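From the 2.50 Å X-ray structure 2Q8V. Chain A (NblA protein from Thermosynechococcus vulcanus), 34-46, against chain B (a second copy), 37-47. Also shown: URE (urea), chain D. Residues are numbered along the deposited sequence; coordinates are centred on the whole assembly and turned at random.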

# COMPACT_ATOMS: atom_id res chain seq x y z
N GLU A 34 16.40 -2.20 -4.19
CA GLU A 34 15.47 -2.86 -3.29
C GLU A 34 14.28 -1.98 -2.88
O GLU A 34 13.13 -2.44 -2.85
CB GLU A 34 16.22 -3.37 -2.05
CG GLU A 34 15.33 -4.14 -1.07
CD GLU A 34 16.09 -4.67 0.14
OE1 GLU A 34 15.45 -5.38 0.98
OE2 GLU A 34 17.32 -4.37 0.25
N ALA A 35 14.55 -0.71 -2.57
CA ALA A 35 13.50 0.26 -2.31
C ALA A 35 12.58 0.38 -3.54
O ALA A 35 11.34 0.44 -3.42
CB ALA A 35 14.11 1.60 -1.96
N ARG A 36 13.19 0.40 -4.72
CA ARG A 36 12.45 0.54 -5.96
C ARG A 36 11.50 -0.62 -6.22
O ARG A 36 10.35 -0.40 -6.62
CB ARG A 36 13.41 0.71 -7.13
CG ARG A 36 13.82 2.16 -7.38
CD ARG A 36 14.81 2.21 -8.55
NE ARG A 36 15.24 3.58 -8.85
CZ ARG A 36 16.26 3.86 -9.66
NH1 ARG A 36 16.94 2.88 -10.24
NH2 ARG A 36 16.60 5.12 -9.89
N GLU A 37 11.96 -1.85 -6.01
CA GLU A 37 11.11 -3.01 -6.28
C GLU A 37 10.01 -3.22 -5.21
O GLU A 37 8.93 -3.75 -5.51
CB GLU A 37 11.92 -4.29 -6.52
CG GLU A 37 12.59 -4.89 -5.28
CD GLU A 37 13.55 -6.03 -5.60
OE1 GLU A 37 14.09 -6.10 -6.75
OE2 GLU A 37 13.76 -6.88 -4.67
N LEU A 38 10.27 -2.78 -3.99
CA LEU A 38 9.30 -2.90 -2.91
C LEU A 38 8.20 -1.86 -3.08
O LEU A 38 7.02 -2.14 -2.80
CB LEU A 38 9.98 -2.80 -1.54
CG LEU A 38 10.17 -4.08 -0.69
CD1 LEU A 38 10.42 -5.38 -1.46
CD2 LEU A 38 11.29 -3.89 0.31
N LEU A 39 8.58 -0.68 -3.57
CA LEU A 39 7.62 0.36 -3.92
C LEU A 39 6.64 -0.11 -4.98
O LEU A 39 5.45 0.20 -4.91
CB LEU A 39 8.33 1.61 -4.44
CG LEU A 39 7.78 3.00 -4.08
CD1 LEU A 39 8.28 3.97 -5.10
CD2 LEU A 39 6.29 3.09 -4.01
N LEU A 40 7.15 -0.84 -5.96
CA LEU A 40 6.32 -1.37 -7.03
C LEU A 40 5.44 -2.49 -6.54
O LEU A 40 4.27 -2.58 -6.91
CB LEU A 40 7.18 -1.87 -8.18
CG LEU A 40 7.77 -0.75 -9.02
CD1 LEU A 40 8.62 -1.36 -10.12
CD2 LEU A 40 6.65 0.13 -9.59
N GLN A 41 6.01 -3.37 -5.72
CA GLN A 41 5.21 -4.42 -5.11
C GLN A 41 4.07 -3.80 -4.32
O GLN A 41 2.92 -4.23 -4.46
CB GLN A 41 6.07 -5.32 -4.20
CG GLN A 41 6.80 -6.40 -4.96
CD GLN A 41 7.74 -7.19 -4.08
OE1 GLN A 41 7.44 -7.45 -2.91
NE2 GLN A 41 8.89 -7.58 -4.63
N ALA A 42 4.38 -2.79 -3.51
CA ALA A 42 3.38 -2.10 -2.68
C ALA A 42 2.32 -1.43 -3.54
O ALA A 42 1.14 -1.46 -3.20
CB ALA A 42 4.04 -1.08 -1.74
N SER A 43 2.77 -0.85 -4.66
CA SER A 43 1.90 -0.13 -5.59
C SER A 43 0.89 -1.07 -6.19
O SER A 43 -0.28 -0.70 -6.33
CB SER A 43 2.71 0.50 -6.70
OG SER A 43 3.42 1.64 -6.24
N ARG A 44 1.34 -2.26 -6.57
CA ARG A 44 0.44 -3.28 -7.07
C ARG A 44 -0.53 -3.75 -5.98
O ARG A 44 -1.73 -3.91 -6.21
CB ARG A 44 1.23 -4.47 -7.63
CG ARG A 44 0.38 -5.69 -7.97
CD ARG A 44 1.21 -6.84 -8.58
NE ARG A 44 1.98 -6.39 -9.75
CZ ARG A 44 1.52 -6.37 -11.00
NH1 ARG A 44 0.27 -6.77 -11.27
NH2 ARG A 44 2.31 -5.94 -11.98
N LEU A 45 -0.01 -3.96 -4.78
CA LEU A 45 -0.84 -4.39 -3.67
C LEU A 45 -1.88 -3.32 -3.28
O LEU A 45 -2.97 -3.66 -2.85
CB LEU A 45 0.02 -4.75 -2.46
CG LEU A 45 -0.11 -6.15 -1.84
CD1 LEU A 45 0.60 -6.17 -0.48
CD2 LEU A 45 -1.57 -6.58 -1.70
N LEU A 46 -1.53 -2.05 -3.45
CA LEU A 46 -2.46 -0.95 -3.18
C LEU A 46 -3.69 -1.05 -4.09
O LEU A 46 -4.83 -0.95 -3.63
CB LEU A 46 -1.78 0.41 -3.35
CG LEU A 46 -0.93 0.81 -2.15
CD1 LEU A 46 -0.03 1.98 -2.50
CD2 LEU A 46 -1.80 1.16 -0.98
C URE D . 2.25 12.04 -2.34
O URE D . 2.88 13.04 -2.00
N1 URE D . 0.98 11.85 -1.87
N2 URE D . 2.82 11.12 -3.18
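Chain B, residues 37-47: ELLLQASRLLM

How do the two backbones lie on each other? Both stretches are helical throughout, and each helix begins before and continues beyond the residues considered here. Chain B runs in the same general direction as chain A: the N-to-C directions differ by 29°, with a signed crossing angle of 29°, and the axes come within 9.0 Å of each other. The register is that of two copies facing their own counterparts. The CA atoms of L39(A) and L39(B) are 4.8 Å apart, those of A42(A) and A42(B) 6.2 Å, and those of L46(A) and L46(B) 6.2 Å. These pairs are spaced by three and then four residues, so the same side of each helix returns to the contact about once per turn, and seven residues cover two turns. Within chain B the backbone keeps the usual i to i+4 ladder, from Q41(B) N to E37(B) O at 2.9 Å down to a weak last bond from M47(B) N to S43(B) O at 3.4 Å.

What meets in the middle? The two alanines do: A42(A) and A42(B) both point their CA-to-CB bonds toward the other helix, and their CB atoms touch at 3.7 Å. Each side chain is a single methyl group, and here the two methyls meet directly. Each alanine also meets a leucine one turn further along the partner: L46(A) CD1 lies 3.8 Å from A42(B) CB, and A42(A) CB lies 4.2 Å from L46(B) CD1.

How do the leucines pack around this centre? Toward the N-terminal end, L39(B) starts sideways, with L39(A) CG 3.8 Å from its backbone N and 4.3 Å from its CB. L39(A) CD1 reaches L38(B) CB at 3.8 Å, and the reciprocal contact, L38(A) CB to L39(B) CD2, measures 4.1 Å. L39(B) also lies over the backbone of the preceding turn of chain A, its CG 4.2 Å from A35(A) O. At the other end, L46(A) and L46(B) leave their backbones sideways, but their ends come nearer to the partner, and the two CD2 atoms meet at 3.5 Å, the closest contact between the stretches. L45(A) and L45(B) flank this pair: L46(A) CD2 is 3.7 Å from L45(B) CB, and L45(A) CB is 4.1 Å from L46(B) CD2.

Where are the polar groups? They take no part in bonding across the contact, which has no hydrogen bonds and buries 503 Å² through apolar packing. S43(A) and S43(B) point away from the partner, and each hydroxyl turns back to its own helix, S43(A) OG donating to L39(A) O at 2.8 Å and S43(B) OG to L39(B) O at 2.9 Å. Q41(B) lies clear of chain A; its OE1 is 3.4 Å from N1 of the urea.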

# COMPACT_ATOMS: atom_id res chain seq x y z
N GLU B 37 10.86 7.31 0.67
CA GLU B 37 9.73 8.11 1.16
C GLU B 37 8.42 7.52 0.69
O GLU B 37 7.52 7.26 1.50
CB GLU B 37 9.84 9.57 0.72
CG GLU B 37 10.61 10.46 1.69
CD GLU B 37 10.88 11.87 1.12
OE1 GLU B 37 10.55 12.13 -0.07
OE2 GLU B 37 11.46 12.71 1.85
N LEU B 38 8.34 7.27 -0.62
CA LEU B 38 7.13 6.75 -1.26
C LEU B 38 6.76 5.34 -0.75
O LEU B 38 5.58 5.05 -0.48
CB LEU B 38 7.29 6.79 -2.78
CG LEU B 38 6.70 8.01 -3.52
CD1 LEU B 38 6.49 9.26 -2.66
CD2 LEU B 38 7.50 8.36 -4.79
N LEU B 39 7.78 4.50 -0.61
CA LEU B 39 7.61 3.17 -0.08
C LEU B 39 6.99 3.27 1.29
O LEU B 39 6.07 2.50 1.64
CB LEU B 39 8.97 2.49 0.07
CG LEU B 39 9.11 0.96 0.07
CD1 LEU B 39 10.26 0.57 0.97
CD2 LEU B 39 7.86 0.17 0.43
N LEU B 40 7.50 4.20 2.09
CA LEU B 40 6.99 4.35 3.44
C LEU B 40 5.53 4.80 3.39
O LEU B 40 4.69 4.30 4.15
CB LEU B 40 7.87 5.30 4.25
CG LEU B 40 9.08 4.58 4.87
CD1 LEU B 40 10.15 5.58 5.33
CD2 LEU B 40 8.61 3.66 6.01
N GLN B 41 5.24 5.73 2.49
CA GLN B 41 3.88 6.20 2.34
C GLN B 41 2.96 5.06 1.95
O GLN B 41 1.88 4.91 2.55
CB GLN B 41 3.79 7.33 1.32
CG GLN B 41 3.96 8.70 1.92
CD GLN B 41 3.52 9.80 0.96
OE1 GLN B 41 2.38 9.79 0.44
NE2 GLN B 41 4.42 10.75 0.70
N ALA B 42 3.37 4.28 0.94
CA ALA B 42 2.59 3.14 0.47
C ALA B 42 2.29 2.18 1.62
O ALA B 42 1.14 1.74 1.79
CB ALA B 42 3.32 2.42 -0.67
N SER B 43 3.31 1.89 2.43
CA SER B 43 3.15 0.99 3.58
C SER B 43 2.13 1.53 4.58
O SER B 43 1.39 0.76 5.20
CB SER B 43 4.49 0.75 4.26
OG SER B 43 5.43 0.19 3.35
N ARG B 44 2.11 2.86 4.74
CA ARG B 44 1.10 3.53 5.56
C ARG B 44 -0.30 3.38 4.97
O ARG B 44 -1.26 3.07 5.68
CB ARG B 44 1.45 5.00 5.73
CG ARG B 44 0.39 5.84 6.40
CD ARG B 44 0.95 7.22 6.76
NE ARG B 44 1.83 7.15 7.93
CZ ARG B 44 1.42 7.22 9.19
NH1 ARG B 44 0.13 7.35 9.46
NH2 ARG B 44 2.29 7.14 10.19
N LEU B 45 -0.42 3.59 3.66
CA LEU B 45 -1.69 3.39 2.96
C LEU B 45 -2.20 1.95 3.00
O LEU B 45 -3.40 1.71 3.13
CB LEU B 45 -1.60 3.89 1.51
CG LEU B 45 -1.50 5.40 1.31
CD1 LEU B 45 -1.27 5.67 -0.14
CD2 LEU B 45 -2.79 6.06 1.72
N LEU B 46 -1.28 0.99 2.88
CA LEU B 46 -1.65 -0.43 2.96
C LEU B 46 -2.36 -0.76 4.27
O LEU B 46 -3.36 -1.48 4.26
CB LEU B 46 -0.42 -1.33 2.79
CG LEU B 46 0.12 -1.39 1.36
CD1 LEU B 46 1.40 -2.19 1.28
CD2 LEU B 46 -0.96 -1.96 0.45
N MET B 47 -1.82 -0.26 5.38
CA MET B 47 -2.40 -0.45 6.70
C MET B 47 -3.76 0.24 6.84
O MET B 47 -4.72 -0.34 7.35
CB MET B 47 -1.42 0.03 7.77
CG MET B 47 -0.27 -0.97 8.08
SD MET B 47 0.88 -0.39 9.37
CE MET B 47 2.36 -0.11 8.38